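PDB 6F72: VAO-type flavoprotein oxidase VAO615 from Myceliophthora thermophila, which binds FAD bicovalently and probably acts as an oxidoreductase whose reduced flavin reacts rapidly with molecular oxygen, although no substrate has been identified. Local coordinates for residues R149-N154 against K166-L171. Residues are numbered along the deposited sequence; the frame is centred on the assembly and turned at random.
Sequences RIVIKN and KGALSL. With FAD (flavin-adenine dinucleotide), chain E.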
loop_
_atom_site.group_PDB
_atom_site.type_symbol
_atom_site.label_atom_id
_atom_site.label_comp_id
_atom_site.label_asym_id
_atom_site.label_seq_id
_atom_site.Cartn_x
_atom_site.Cartn_y
_atom_site.Cartn_z
ATOM N N ARG A 149 13.243 -18.124 -8.499
ATOM C CA ARG A 149 12.871 -16.859 -7.872
ATOM C C ARG A 149 11.655 -17.010 -6.947
ATOM O O ARG A 149 10.596 -17.495 -7.348
ATOM C CB ARG A 149 12.586 -15.808 -8.944
ATOM C CG ARG A 149 12.273 -14.412 -8.419
ATOM C CD ARG A 149 11.774 -13.507 -9.542
ATOM N NE ARG A 149 11.115 -12.339 -8.975
ATOM C CZ ARG A 149 10.770 -11.239 -9.637
ATOM N NH1 ARG A 149 11.001 -11.122 -10.938
ATOM N NH2 ARG A 149 10.191 -10.243 -8.976
ATOM N N ILE A 150 11.834 -16.582 -5.701
ATOM C CA ILE A 150 10.731 -16.458 -4.764
ATOM C C ILE A 150 10.043 -15.119 -4.951
ATOM O O ILE A 150 10.696 -14.084 -5.082
ATOM C CB ILE A 150 11.189 -16.674 -3.293
ATOM C CG1 ILE A 150 11.442 -18.174 -3.032
ATOM C CG2 ILE A 150 10.187 -16.095 -2.291
ATOM C CD1 ILE A 150 10.193 -19.041 -2.937
ATOM N N VAL A 151 8.723 -15.159 -4.982
ATOM C CA VAL A 151 7.913 -13.958 -4.934
ATOM C C VAL A 151 7.032 -14.116 -3.712
ATOM O O VAL A 151 6.698 -15.241 -3.329
ATOM C CB VAL A 151 7.091 -13.787 -6.252
ATOM C CG1 VAL A 151 5.708 -13.194 -6.016
ATOM C CG2 VAL A 151 7.870 -12.941 -7.243
ATOM N N ILE A 152 6.664 -12.999 -3.098
ATOM C CA ILE A 152 5.717 -13.027 -2.001
ATOM C C ILE A 152 4.494 -12.190 -2.353
ATOM O O ILE A 152 4.616 -11.007 -2.663
ATOM C CB ILE A 152 6.360 -12.575 -0.653
ATOM C CG1 ILE A 152 7.623 -13.399 -0.341
ATOM C CG2 ILE A 152 5.357 -12.704 0.491
ATOM C CD1 ILE A 152 8.541 -12.806 0.726
ATOM N N LYS A 153 3.318 -12.799 -2.283
ATOM C CA LYS A 153 2.090 -12.081 -2.603
ATOM C C LYS A 153 1.045 -12.286 -1.536
ATOM O O LYS A 153 0.763 -13.409 -1.140
ATOM C CB LYS A 153 1.512 -12.474 -3.995
ATOM C CG LYS A 153 0.359 -11.552 -4.400
ATOM C CD LYS A 153 -0.508 -12.026 -5.548
ATOM C CE LYS A 153 -1.622 -12.933 -5.064
ATOM N NZ LYS A 153 -2.857 -12.798 -5.883
ATOM N N ASN A 154 0.446 -11.181 -1.116
ATOM C CA ASN A 154 -0.568 -11.183 -0.093
ATOM C C ASN A 154 -1.924 -10.869 -0.717
ATOM O O ASN A 154 -2.789 -11.747 -0.768
ATOM C CB ASN A 154 -0.176 -10.221 1.044
ATOM C CG ASN A 154 -1.270 -10.041 2.077
ATOM O OD1 ASN A 154 -2.129 -10.907 2.253
ATOM N ND2 ASN A 154 -1.242 -8.910 2.769
ATOM N N LYS A 166 7.940 -12.870 -13.220
ATOM C CA LYS A 166 7.989 -13.857 -14.292
ATOM C C LYS A 166 8.845 -15.054 -13.863
ATOM O O LYS A 166 9.926 -14.878 -13.297
ATOM C CB LYS A 166 8.546 -13.200 -15.564
ATOM C CG LYS A 166 8.722 -14.138 -16.748
ATOM C CD LYS A 166 9.396 -13.458 -17.919
ATOM C CE LYS A 166 8.371 -12.865 -18.873
ATOM N NZ LYS A 166 8.969 -12.507 -20.194
ATOM N N GLY A 167 8.321 -16.262 -14.104
ATOM C CA GLY A 167 9.010 -17.524 -13.805
ATOM C C GLY A 167 9.185 -17.851 -12.334
ATOM O O GLY A 167 10.026 -18.681 -11.979
ATOM N N ALA A 168 8.381 -17.218 -11.482
ATOM C CA ALA A 168 8.572 -17.301 -10.040
ATOM C C ALA A 168 7.668 -18.318 -9.354
ATOM O O ALA A 168 6.575 -18.649 -9.854
ATOM C CB ALA A 168 8.382 -15.939 -9.398
ATOM N N LEU A 169 8.162 -18.820 -8.220
ATOM C CA LEU A 169 7.349 -19.503 -7.232
ATOM C C LEU A 169 6.906 -18.455 -6.220
ATOM O O LEU A 169 7.749 -17.781 -5.617
ATOM C CB LEU A 169 8.164 -20.604 -6.540
ATOM C CG LEU A 169 7.461 -21.449 -5.474
ATOM C CD1 LEU A 169 6.398 -22.322 -6.112
ATOM C CD2 LEU A 169 8.473 -22.287 -4.710
ATOM N N SER A 170 5.593 -18.312 -6.052
ATOM C CA SER A 170 5.039 -17.275 -5.181
ATOM C C SER A 170 4.546 -17.837 -3.856
ATOM O O SER A 170 3.832 -18.839 -3.825
ATOM C CB SER A 170 3.908 -16.512 -5.880
ATOM O OG SER A 170 3.192 -15.683 -4.970
ATOM N N LEU A 171 4.935 -17.178 -2.765
ATOM C CA LEU A 171 4.423 -17.509 -1.445
ATOM C C LEU A 171 3.180 -16.679 -1.249
ATOM O O LEU A 171 3.240 -15.458 -1.066
ATOM C CB LEU A 171 5.466 -17.255 -0.354
ATOM C CG LEU A 171 6.807 -17.954 -0.586
ATOM C CD1 LEU A 171 7.870 -17.451 0.369
ATOM C CD2 LEU A 171 6.648 -19.468 -0.503
HETATM P PA FAD E . 0.966 -7.022 -1.807
HETATM O O1A FAD E . 1.165 -6.518 -3.214
HETATM O O2A FAD E . 0.452 -8.427 -1.669
HETATM O O5B FAD E . 2.357 -6.865 -1.018
HETATM C C5B FAD E . 3.166 -5.694 -1.135
HETATM C C4B FAD E . 4.630 -5.995 -0.837
HETATM O O4B FAD E . 4.746 -6.568 0.467
HETATM C C3B FAD E . 5.277 -6.982 -1.789
HETATM O O3B FAD E . 6.639 -6.567 -1.954
HETATM C C2B FAD E . 5.239 -8.312 -1.055
HETATM O O2B FAD E . 6.330 -9.158 -1.427
HETATM C C1B FAD E . 5.335 -7.878 0.398
HETATM N N9A FAD E . 4.607 -8.745 1.354
HETATM C C8A FAD E . 3.272 -8.745 1.558
HETATM N N7A FAD E . 2.936 -9.628 2.532
HETATM C C5A FAD E . 4.072 -10.197 2.966
HETATM C C6A FAD E . 4.427 -11.214 3.980
HETATM N N6A FAD E . 3.452 -11.797 4.713
HETATM N N1A FAD E . 5.731 -11.541 4.129
HETATM C C2A FAD E . 6.709 -10.967 3.393
HETATM N N3A FAD E . 6.454 -10.023 2.452
HETATM C C4A FAD E . 5.179 -9.607 2.198
HETATM N N1 FAD E . -1.260 2.682 1.706
HETATM C C2 FAD E . -1.392 3.560 2.732
HETATM O O2 FAD E . -0.398 3.803 3.455
HETATM N N3 FAD E . -2.565 4.178 2.994
HETATM C C4 FAD E . -3.680 3.993 2.269
HETATM O O4 FAD E . -4.744 4.592 2.547
HETATM C C4X FAD E . -3.616 3.041 1.138
HETATM N N5 FAD E . -4.693 2.784 0.366
HETATM C C5X FAD E . -4.630 1.910 -0.680
HETATM C C6 FAD E . -5.770 1.653 -1.472
HETATM C C7 FAD E . -5.675 0.740 -2.545
HETATM C C7M FAD E . -6.910 0.485 -3.390
HETATM C C8 FAD E . -4.373 0.035 -2.834
HETATM C C8M FAD E . -4.194 -1.036 -3.900
HETATM C C9 FAD E . -3.263 0.302 -2.038
HETATM C C9A FAD E . -3.335 1.209 -0.976
HETATM N N10 FAD E . -2.202 1.453 -0.165
HETATM C C10 FAD E . -2.306 2.382 0.893
HETATM C "C1'" FAD E . -0.926 0.814 -0.479
HETATM C "C2'" FAD E . -0.450 -0.316 0.383
HETATM O "O2'" FAD E . 0.001 0.241 1.616
HETATM C "C3'" FAD E . 0.709 -0.943 -0.383
HETATM O "O3'" FAD E . 0.343 -1.199 -1.756
HETATM C "C4'" FAD E . 1.181 -2.227 0.281
HETATM O "O4'" FAD E . 2.406 -2.650 -0.320
HETATM C "C5'" FAD E . 0.110 -3.318 0.228
HETATM O "O5'" FAD E . 0.594 -4.542 0.758
HETATM P P FAD E . -0.241 -5.893 0.517
HETATM O O1P FAD E . -1.682 -5.636 0.858
HETATM O O2P FAD E . 0.556 -6.984 1.194
HETATM O O3P FAD E . -0.106 -6.071 -1.082
HETATM O O HOH W 1 12.011 -13.056 -12.927
HETATM O O HOH W 2 12.495 -18.651 -11.209
#
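Leu171 rests its CD1 against both isoleucines of the neighbouring strand, meeting Ile150 CG2 at 3.8 Å and Ile152 CG1 at 4.1 Å, its side chain slanting across each; CG lies beside the backbone N (chi1 -54°). Further back, Ile150 and Leu169 lie side by side and point the same way, and helix 133-146 packs on Ile150, Leu169 and Leu171. On the other face Val151 straddles two partners: CG2 reaches Ala168 CB at 3.7 Å, while CG1 lies beside Ser170 OG. Between the two faces runs a parallel ladder, here the edge of the PCMH-type FAD-binding domain's small sheet: Val151 N donates to Leu169 O, Val151 O accepts Leu171 N (2.7 Å, 169°), and Lys153 N donates to Leu171 O at 2.9 Å. The strand then ends on the cofactor. Ile152 sets CG2 3.5 Å from adenine C4A, its O accepts a hydrogen bond from the ribose O2B, and Asn154 N and ND2 hold phosphate oxygens, N to O2A at 2.8 Å. An alanine at Ile152 would probably leave the adenine without its CG2 and CD1 contacts and open a gap beside Leu171 CD1. The ladder thus fixes backbone groups that grip FAD, while the Ile152 branches add apolar packing against the adenine.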